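Local atomic coordinates of lovastatin nonaketide synthase mokA (Monascus pilosus, PDB entry 6AD3), a protein that catalyses, as a polyketide synthase, iterative polyketide chain assembly in monacolin K (lovastatin) biosynthesis; this chain is its condensation domain. Residues Q158-A163 against V191-G196; V410-L415 against P429-Q434; Q441-S446 against D474-D479. The protein carries 1 engineered substitution. All blocks are in the same frame, centred on the assembly; numbering follows the deposited sequence.

Interaction 1 (Q158-A163 against V191-G196); sequences QVIQVA and VDFFWG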
loop_
_atom_site.group_PDB
_atom_site.type_symbol
_atom_site.label_atom_id
_atom_site.label_comp_id
_atom_site.label_asym_id
_atom_site.label_seq_id
_atom_site.Cartn_x
_atom_site.Cartn_y
_atom_site.Cartn_z
ATOM N N GLN A 158 -14.216 3.282 -19.787
ATOM C CA GLN A 158 -13.821 3.848 -21.064
ATOM C C GLN A 158 -12.904 2.940 -21.806
ATOM O O GLN A 158 -11.993 2.336 -21.210
ATOM C CB GLN A 158 -13.139 5.173 -20.866
ATOM C CG GLN A 158 -14.060 6.217 -20.255
ATOM C CD GLN A 158 -13.310 7.337 -19.646
ATOM O OE1 GLN A 158 -13.129 8.383 -20.275
ATOM N NE2 GLN A 158 -12.787 7.117 -18.455
ATOM N N VAL A 159 -13.126 2.840 -23.115
ATOM C CA VAL A 159 -12.223 2.096 -23.961
ATOM C C VAL A 159 -11.739 3.063 -25.005
ATOM O O VAL A 159 -12.571 3.607 -25.778
ATOM C CB VAL A 159 -12.908 0.855 -24.612
ATOM C CG1 VAL A 159 -11.915 0.073 -25.452
ATOM C CG2 VAL A 159 -13.505 -0.050 -23.534
ATOM N N ILE A 160 -10.450 3.416 -24.940
ATOM C CA ILE A 160 -9.946 4.630 -25.626
ATOM C C ILE A 160 -8.842 4.316 -26.630
ATOM O O ILE A 160 -7.807 3.771 -26.287
ATOM C CB ILE A 160 -9.440 5.686 -24.619
ATOM C CG1 ILE A 160 -10.566 6.133 -23.689
ATOM C CG2 ILE A 160 -8.830 6.905 -25.347
ATOM C CD1 ILE A 160 -10.104 7.126 -22.637
ATOM N N GLN A 161 -9.085 4.607 -27.914
ATOM C CA GLN A 161 -8.051 4.437 -28.905
ATOM C C GLN A 161 -6.955 5.515 -28.773
ATOM O O GLN A 161 -7.251 6.730 -28.709
ATOM C CB GLN A 161 -8.650 4.525 -30.309
ATOM C CG GLN A 161 -7.710 3.998 -31.357
ATOM C CD GLN A 161 -8.276 4.158 -32.754
ATOM O OE1 GLN A 161 -9.488 4.204 -32.943
ATOM N NE2 GLN A 161 -7.412 4.211 -33.724
ATOM N N VAL A 162 -5.716 5.084 -28.737
ATOM C CA VAL A 162 -4.581 6.018 -28.777
ATOM C C VAL A 162 -3.687 5.685 -29.968
ATOM O O VAL A 162 -3.808 4.633 -30.577
ATOM C CB VAL A 162 -3.773 6.022 -27.458
ATOM C CG1 VAL A 162 -4.646 6.519 -26.336
ATOM C CG2 VAL A 162 -3.228 4.634 -27.150
ATOM N N ALA A 163 -2.750 6.566 -30.240
ATOM C CA ALA A 163 -1.940 6.472 -31.438
ATOM C C ALA A 163 -0.919 5.357 -31.306
ATOM O O ALA A 163 -0.598 4.688 -32.291
ATOM C CB ALA A 163 -1.253 7.801 -31.703
ATOM N N VAL A 191 -10.082 2.133 -17.481
ATOM C CA VAL A 191 -9.764 2.590 -18.835
ATOM C C VAL A 191 -8.902 1.575 -19.551
ATOM O O VAL A 191 -7.837 1.166 -19.036
ATOM C CB VAL A 191 -9.055 3.949 -18.826
ATOM C CG1 VAL A 191 -8.765 4.391 -20.270
ATOM C CG2 VAL A 191 -9.874 4.962 -18.074
ATOM N N ASP A 192 -9.338 1.186 -20.757
ATOM C CA ASP A 192 -8.567 0.306 -21.637
ATOM C C ASP A 192 -8.039 1.141 -22.767
ATOM O O ASP A 192 -8.832 1.562 -23.646
ATOM C CB ASP A 192 -9.482 -0.816 -22.194
ATOM C CG ASP A 192 -8.803 -1.665 -23.290
ATOM O OD1 ASP A 192 -7.564 -1.603 -23.432
ATOM O OD2 ASP A 192 -9.549 -2.358 -24.039
ATOM N N PHE A 193 -6.803 1.621 -22.628
ATOM C CA PHE A 193 -6.145 2.365 -23.750
ATOM C C PHE A 193 -5.643 1.341 -24.756
ATOM O O PHE A 193 -4.969 0.387 -24.389
ATOM C CB PHE A 193 -4.940 3.184 -23.262
ATOM C CG PHE A 193 -5.283 4.319 -22.356
ATOM C CD1 PHE A 193 -5.836 5.481 -22.848
ATOM C CD2 PHE A 193 -4.963 4.253 -20.999
ATOM C CE1 PHE A 193 -6.090 6.567 -22.017
ATOM C CE2 PHE A 193 -5.237 5.308 -20.153
ATOM C CZ PHE A 193 -5.781 6.468 -20.635
ATOM N N PHE A 194 -5.934 1.522 -26.065
ATOM C CA PHE A 194 -5.594 0.479 -27.024
ATOM C C PHE A 194 -5.037 1.077 -28.310
ATOM O O PHE A 194 -5.367 2.200 -28.663
ATOM C CB PHE A 194 -6.804 -0.417 -27.317
ATOM C CG PHE A 194 -7.888 0.232 -28.146
ATOM C CD1 PHE A 194 -8.857 1.017 -27.554
ATOM C CD2 PHE A 194 -7.912 0.072 -29.528
ATOM C CE1 PHE A 194 -9.939 1.452 -28.259
ATOM C CE2 PHE A 194 -8.990 0.543 -30.255
ATOM C CZ PHE A 194 -9.979 1.276 -29.627
ATOM N N TRP A 195 -4.100 0.355 -28.907
ATOM C CA TRP A 195 -3.389 0.821 -30.115
ATOM C C TRP A 195 -2.809 -0.363 -30.835
ATOM O O TRP A 195 -2.768 -1.474 -30.301
ATOM C CB TRP A 195 -2.288 1.789 -29.749
ATOM C CG TRP A 195 -1.143 1.159 -29.015
ATOM C CD1 TRP A 195 0.044 0.728 -29.550
ATOM C CD2 TRP A 195 -1.009 1.027 -27.590
ATOM N NE1 TRP A 195 0.869 0.266 -28.554
ATOM C CE2 TRP A 195 0.224 0.383 -27.351
ATOM C CE3 TRP A 195 -1.883 1.223 -26.513
ATOM C CZ2 TRP A 195 0.656 0.034 -26.057
ATOM C CZ3 TRP A 195 -1.478 0.838 -25.248
ATOM C CH2 TRP A 195 -0.196 0.287 -25.025
ATOM N N GLY A 196 -2.260 -0.109 -32.025
ATOM C CA GLY A 196 -1.469 -1.110 -32.722
ATOM C C GLY A 196 -2.228 -2.390 -32.985
ATOM O O GLY A 196 -3.437 -2.368 -33.234
HETATM O O HOH W 1 -1.177 2.293 -33.230
#
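The Phe-194 ring has Gln-161 over one face, with Gln-161 CB 4.0 Å from the ring centroid in a CH-pi contact and Gln-161 CA offset toward the rim; Asp-192 O lies in the ring plane at an edge. Val-159 CG1 also reaches this ring, 3.7 Å from Phe-194 CE1. With CG of Phe-194 placed between its own N and carbonyl carbon (chi1 72°), the ring leans across to the neighbouring strand. The Phe-193 ring carries Val-191 CG1 above its centre on one face, while Ile-160 CB and Val-162 CG1 approach CD1 obliquely, the latter at 3.8 Å. Val-162 CG2 meets Trp-195 CE3 at 3.7 Å, the two side chains running alongside each other.

The backbones between these groups are parallel and closely in step. Ile-160 spends both its polar backbone atoms on the partner strand: its N binds Asp-192 O at 2.8 Å, and its O accepts from Phe-194 N. Asp-192 N to Gln-158 O and Val-162 N to Phe-194 O extend the pairing at either end. Past it, one water donates to Ala-163 O (2.6 Å) and accepts from Gly-196 N. Asp-192 OD1 is held by His-200 of the next strand. Strands 157-161 and 188-195, with helix 165-176 packed on Phe-193 and Trp-195, form a beta-alpha-beta crossover at the edge of a five-stranded mixed sheet in one of the two chloramphenicol-acetyltransferase-like lobes of a condensation domain.

Interaction 2 (V410-L415 against P429-Q434); sequences VLLERL and PAPLFQ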
loop_
_atom_site.group_PDB
_atom_site.type_symbol
_atom_site.label_atom_id
_atom_site.label_comp_id
_atom_site.label_asym_id
_atom_site.label_seq_id
_atom_site.Cartn_x
_atom_site.Cartn_y
_atom_site.Cartn_z
ATOM N N VAL A 410 -6.447 4.291 14.489
ATOM C CA VAL A 410 -7.002 4.297 15.849
ATOM C C VAL A 410 -5.949 4.145 16.925
ATOM O O VAL A 410 -6.000 4.865 17.934
ATOM C CB VAL A 410 -8.292 3.462 16.106
ATOM C CG1 VAL A 410 -8.835 2.750 14.921
ATOM C CG2 VAL A 410 -8.250 2.646 17.399
ATOM N N LEU A 411 -4.879 3.416 16.630
ATOM C CA LEU A 411 -3.702 3.396 17.543
ATOM C C LEU A 411 -3.065 4.762 17.657
ATOM O O LEU A 411 -2.755 5.249 18.759
ATOM C CB LEU A 411 -2.668 2.396 17.062
ATOM C CG LEU A 411 -1.473 2.240 17.980
ATOM C CD1 LEU A 411 -1.891 1.702 19.343
ATOM C CD2 LEU A 411 -0.414 1.349 17.363
ATOM N N LEU A 412 -2.773 5.367 16.527
ATOM C CA LEU A 412 -2.165 6.670 16.541
ATOM C C LEU A 412 -2.951 7.667 17.415
ATOM O O LEU A 412 -2.359 8.437 18.187
ATOM C CB LEU A 412 -2.081 7.203 15.121
ATOM C CG LEU A 412 -0.767 7.089 14.370
ATOM C CD1 LEU A 412 0.305 6.199 14.900
ATOM C CD2 LEU A 412 -0.935 7.005 12.874
ATOM N N GLU A 413 -4.270 7.666 17.264
ATOM C CA GLU A 413 -5.124 8.577 18.023
ATOM C C GLU A 413 -5.046 8.270 19.497
ATOM O O GLU A 413 -4.861 9.175 20.324
ATOM C CB GLU A 413 -6.571 8.484 17.573
ATOM C CG GLU A 413 -7.514 9.273 18.483
ATOM C CD GLU A 413 -8.860 9.530 17.840
ATOM O OE1 GLU A 413 -9.325 10.694 17.857
ATOM O OE2 GLU A 413 -9.433 8.582 17.278
ATOM N N ARG A 414 -5.114 6.996 19.830
ATOM C CA ARG A 414 -4.984 6.579 21.212
ATOM C C ARG A 414 -3.688 6.983 21.847
ATOM O O ARG A 414 -3.672 7.335 23.024
ATOM C CB ARG A 414 -5.195 5.105 21.357
ATOM C CG ARG A 414 -6.636 4.743 21.129
ATOM C CD ARG A 414 -6.853 3.275 21.319
ATOM N NE ARG A 414 -6.485 2.876 22.659
ATOM C CZ ARG A 414 -7.346 2.739 23.644
ATOM N NH1 ARG A 414 -8.649 2.947 23.427
ATOM N NH2 ARG A 414 -6.921 2.300 24.809
ATOM N N LEU A 415 -2.607 6.972 21.069
ATOM C CA LEU A 415 -1.297 7.310 21.564
ATOM C C LEU A 415 -1.059 8.831 21.602
ATOM O O LEU A 415 -0.004 9.279 21.998
ATOM C CB LEU A 415 -0.240 6.596 20.702
ATOM C CG LEU A 415 -0.123 5.073 20.868
ATOM C CD1 LEU A 415 0.857 4.476 19.892
ATOM C CD2 LEU A 415 0.296 4.733 22.294
ATOM N N PRO A 429 8.362 14.346 10.306
ATOM C CA PRO A 429 8.294 12.893 10.165
ATOM C C PRO A 429 6.899 12.359 10.470
ATOM O O PRO A 429 6.154 12.926 11.271
ATOM C CB PRO A 429 9.332 12.382 11.167
ATOM C CG PRO A 429 10.119 13.578 11.586
ATOM C CD PRO A 429 9.212 14.750 11.437
ATOM N N ALA A 430 6.577 11.233 9.868
ATOM C CA ALA A 430 5.361 10.516 10.171
ATOM C C ALA A 430 5.286 10.181 11.653
ATOM O O ALA A 430 6.288 9.908 12.270
ATOM C CB ALA A 430 5.298 9.265 9.354
ATOM N N PRO A 431 4.056 10.124 12.211
ATOM C CA PRO A 431 3.908 9.642 13.602
ATOM C C PRO A 431 4.283 8.201 13.787
ATOM O O PRO A 431 3.932 7.358 12.952
ATOM C CB PRO A 431 2.436 9.807 13.899
ATOM C CG PRO A 431 1.752 10.085 12.614
ATOM C CD PRO A 431 2.776 10.434 11.570
ATOM N N LEU A 432 5.017 7.938 14.868
ATOM C CA LEU A 432 5.257 6.568 15.413
ATOM C C LEU A 432 6.276 5.741 14.650
ATOM O O LEU A 432 7.164 5.137 15.237
ATOM C CB LEU A 432 3.965 5.761 15.558
ATOM C CG LEU A 432 4.075 4.536 16.438
ATOM C CD1 LEU A 432 4.372 4.926 17.885
ATOM C CD2 LEU A 432 2.850 3.687 16.335
ATOM N N PHE A 433 6.131 5.666 13.338
ATOM C CA PHE A 433 7.134 4.984 12.529
ATOM C C PHE A 433 7.387 5.760 11.260
ATOM O O PHE A 433 6.463 6.389 10.736
ATOM C CB PHE A 433 6.708 3.535 12.196
ATOM C CG PHE A 433 5.314 3.405 11.619
ATOM C CD1 PHE A 433 4.193 3.434 12.449
ATOM C CD2 PHE A 433 5.105 3.281 10.236
ATOM C CE1 PHE A 433 2.915 3.328 11.926
ATOM C CE2 PHE A 433 3.830 3.200 9.725
ATOM C CZ PHE A 433 2.728 3.222 10.563
ATOM N N GLN A 434 8.625 5.679 10.748
ATOM C CA GLN A 434 9.032 6.494 9.595
ATOM C C GLN A 434 9.522 5.624 8.435
ATOM O O GLN A 434 9.866 6.136 7.386
ATOM C CB GLN A 434 10.132 7.487 9.982
ATOM C CG GLN A 434 9.669 8.505 11.024
ATOM C CD GLN A 434 9.616 7.970 12.447
ATOM O OE1 GLN A 434 10.549 7.313 12.943
ATOM N NE2 GLN A 434 8.516 8.256 13.125
#
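Leu-411 and Leu-432 both turn CG anti to the backbone N (chi1 -176° and -164°), and their CD2 methyls meet at 4.1 Å, the side chains crossing at about a right angle. Leu-412 is modelled away from the staggered positions at both side-chain torsions, with its methyls toward the loop. Leu-412 CD1 is 3.7 Å from Leu-432 CB and 3.9 Å from Leu-432 CD2, while Leu-412 CD2 reaches Pro-431 CG at 4.1 Å. Leu-415, one turn beyond Leu-411, brings CD1 to 4.1 Å from Leu-432 CD1.

Leu-432 can project in this way because it sits at the corner of a classic gamma turn, with a positive phi of 77° and a bond from Phe-433 N to Pro-431 O of 2.8 Å. The turn lies in the loop joining helix 408-414 to strand 435-440, an inner strand of the six-stranded mixed sheet of the condensation domain, so the chain doubles back onto the helix it has just left before entering the sheet. Helix 256-266 and Pro-374 of strand 371-377 border the same cluster, touching both Leu-411 and Leu-432. Behind the turn, Gln-434 NE2 donates to Ala-430 O at 2.9 Å with the acceptor in its amide plane, so the Gln-434 side chain ties back to the Ala-430 backbone and braces the turn from behind; Gln-434 OE1 accepts from Leu-277 N.

Interaction 3 (Q441-S446 against D474-D479); sequences QGQAES and DDPTKD
Asp-475 and Ala-444 are joined by a bond from Ala-444 N to Asp-475 OD2 (3.0 Å), where two loops meet at the ends of neighbouring parallel strands, 435-440 and 468-473. Residues 475-478 form a type I beta turn, and Asp-475 opens it with an Asx turn. The close-packed part centres on this buried aspartate: its CA makes a CA-H...O contact with Gly-442 O at 3.3 Å, and Pro-476 CD lies equally near Gln-441 O. CG of Asp-475, anti to the backbone N (chi1 -179°), points the carboxylate at the backbone of 443-444. OD1 is gripped from one face of the carboxylate by Thr-477 N and by Thr-477 OG1, each 3.1 Å away, which should fix the group's rotation.

The outer side is looser and more exposed. The extended Gln-443 side chain crosses Pro-476 at about a right angle, with CG atoms 3.6 Å apart, and its OE1 merely touches the Thr-477 methyl. Gln-441 runs alongside Asp-474, whose OD2 is hydrogen-bonded to Tyr-439 OH. Water bridges the loops where the 3-10 segment begins, accepting from Glu-445 N at 2.8 Å and donating to Asp-475 OD2 at 2.6 Å.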
loop_
_atom_site.group_PDB
_atom_site.type_symbol
_atom_site.label_atom_id
_atom_site.label_comp_id
_atom_site.label_asym_id
_atom_site.label_seq_id
_atom_site.Cartn_x
_atom_site.Cartn_y
_atom_site.Cartn_z
ATOM N N GLN A 441 2.590 -11.259 -2.675
ATOM C CA GLN A 441 2.968 -12.467 -3.397
ATOM C C GLN A 441 1.994 -12.911 -4.501
ATOM O O GLN A 441 2.207 -13.929 -5.118
ATOM C CB GLN A 441 3.025 -13.608 -2.386
ATOM C CG GLN A 441 4.365 -14.146 -2.118
ATOM C CD GLN A 441 4.277 -15.397 -1.236
ATOM O OE1 GLN A 441 4.929 -16.377 -1.494
ATOM N NE2 GLN A 441 3.428 -15.348 -0.216
ATOM N N GLY A 442 0.994 -12.119 -4.825
ATOM C CA GLY A 442 0.009 -12.557 -5.847
ATOM C C GLY A 442 0.582 -13.040 -7.189
ATOM O O GLY A 442 1.699 -12.733 -7.564
ATOM N N GLN A 443 -0.250 -13.684 -7.979
ATOM C CA GLN A 443 0.068 -13.856 -9.383
ATOM C C GLN A 443 -0.735 -12.890 -10.212
ATOM O O GLN A 443 -1.956 -13.050 -10.354
ATOM C CB GLN A 443 -0.203 -15.302 -9.837
ATOM C CG GLN A 443 0.962 -16.257 -9.634
ATOM C CD GLN A 443 0.533 -17.700 -9.822
ATOM O OE1 GLN A 443 0.538 -18.218 -10.948
ATOM N NE2 GLN A 443 -0.005 -18.298 -8.762
ATOM N N ALA A 444 -0.031 -11.896 -10.778
ATOM C CA ALA A 444 -0.613 -10.911 -11.707
ATOM C C ALA A 444 -1.475 -11.573 -12.796
ATOM O O ALA A 444 -2.536 -11.094 -13.123
ATOM C CB ALA A 444 0.498 -10.074 -12.362
ATOM N N GLU A 445 -1.045 -12.734 -13.272
ATOM C CA GLU A 445 -1.629 -13.358 -14.452
ATOM C C GLU A 445 -3.006 -14.002 -14.125
ATOM O O GLU A 445 -3.816 -14.315 -15.037
ATOM C CB GLU A 445 -0.621 -14.408 -15.001
ATOM C CG GLU A 445 -1.213 -15.438 -15.976
ATOM C CD GLU A 445 -0.198 -16.468 -16.464
ATOM O OE1 GLU A 445 -0.315 -16.915 -17.630
ATOM O OE2 GLU A 445 0.714 -16.840 -15.692
ATOM N N SER A 446 -3.305 -14.166 -12.829
ATOM C CA SER A 446 -4.621 -14.696 -12.434
ATOM C C SER A 446 -5.758 -13.794 -12.939
ATOM O O SER A 446 -6.855 -14.263 -13.183
ATOM C CB SER A 446 -4.692 -14.830 -10.930
ATOM O OG SER A 446 -3.734 -15.770 -10.530
ATOM N N ASP A 474 6.389 -10.322 -5.186
ATOM C CA ASP A 474 7.090 -11.604 -5.276
ATOM C C ASP A 474 6.116 -12.574 -5.960
ATOM O O ASP A 474 5.616 -13.522 -5.347
ATOM C CB ASP A 474 7.471 -12.061 -3.869
ATOM C CG ASP A 474 8.233 -13.379 -3.840
ATOM O OD1 ASP A 474 8.653 -13.825 -4.901
ATOM O OD2 ASP A 474 8.441 -13.908 -2.721
ATOM N N ASP A 475 5.874 -12.331 -7.236
ATOM C CA ASP A 475 4.956 -13.160 -8.050
ATOM C C ASP A 475 5.716 -14.457 -8.350
ATOM O O ASP A 475 6.849 -14.399 -8.811
ATOM C CB ASP A 475 4.630 -12.402 -9.348
ATOM C CG ASP A 475 3.686 -13.142 -10.256
ATOM O OD1 ASP A 475 3.740 -14.385 -10.277
ATOM O OD2 ASP A 475 2.905 -12.457 -10.935
ATOM N N PRO A 476 5.146 -15.610 -7.968
ATOM C CA PRO A 476 5.954 -16.859 -7.943
ATOM C C PRO A 476 6.419 -17.296 -9.305
ATOM O O PRO A 476 7.292 -18.185 -9.414
ATOM C CB PRO A 476 4.980 -17.907 -7.352
ATOM C CG PRO A 476 3.616 -17.280 -7.405
ATOM C CD PRO A 476 3.868 -15.794 -7.263
ATOM N N THR A 477 5.847 -16.699 -10.345
ATOM C CA THR A 477 6.221 -17.018 -11.718
ATOM C C THR A 477 7.103 -15.962 -12.374
ATOM O O THR A 477 7.356 -16.035 -13.555
ATOM C CB THR A 477 4.973 -17.222 -12.623
ATOM O OG1 THR A 477 4.327 -15.958 -12.871
ATOM C CG2 THR A 477 3.971 -18.208 -11.971
ATOM N N LYS A 478 7.532 -14.964 -11.610
ATOM C CA LYS A 478 8.484 -13.951 -12.085
ATOM C C LYS A 478 9.654 -13.903 -11.085
ATOM O O LYS A 478 9.757 -14.782 -10.211
ATOM C CB LYS A 478 7.816 -12.574 -12.155
ATOM C CG LYS A 478 6.515 -12.574 -12.919
ATOM C CD LYS A 478 6.809 -12.547 -14.404
ATOM C CE LYS A 478 5.588 -12.922 -15.227
ATOM N NZ LYS A 478 5.612 -12.198 -16.525
ATOM N N ASP A 479 10.471 -12.847 -11.160
ATOM C CA ASP A 479 11.465 -12.551 -10.099
ATOM C C ASP A 479 10.948 -11.386 -9.217
ATOM O O ASP A 479 10.149 -10.566 -9.647
ATOM C CB ASP A 479 12.822 -12.185 -10.716
ATOM C CG ASP A 479 13.410 -13.321 -11.556
ATOM O OD1 ASP A 479 13.189 -14.495 -11.203
ATOM O OD2 ASP A 479 14.078 -13.017 -12.551
HETATM O O HOH W 2 1.554 -13.658 -12.816
#

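How the interactions relate
Interaction 2 is the buried contact, interaction 3 lies at the surface, and interaction 1 is intermediate, partly covered by a helix at a sheet edge. Their chemistry follows: backbone hydrogen bonds with aromatic packing in interaction 1, methyl against methyl in interaction 2, and a carboxylate with a bridging water in interaction 3. Interactions 2 and 3 flank strand 435-440, one leading into it and the other leaving it, yet their centres are 32 Å apart on opposite sides of the chain's centre. Beyond residues 441-446 the chain runs to strand 453-460, the far edge of the five-stranded sheet that holds interaction 1, so interaction 3 lies beside one of the chain's passages between the two sheets.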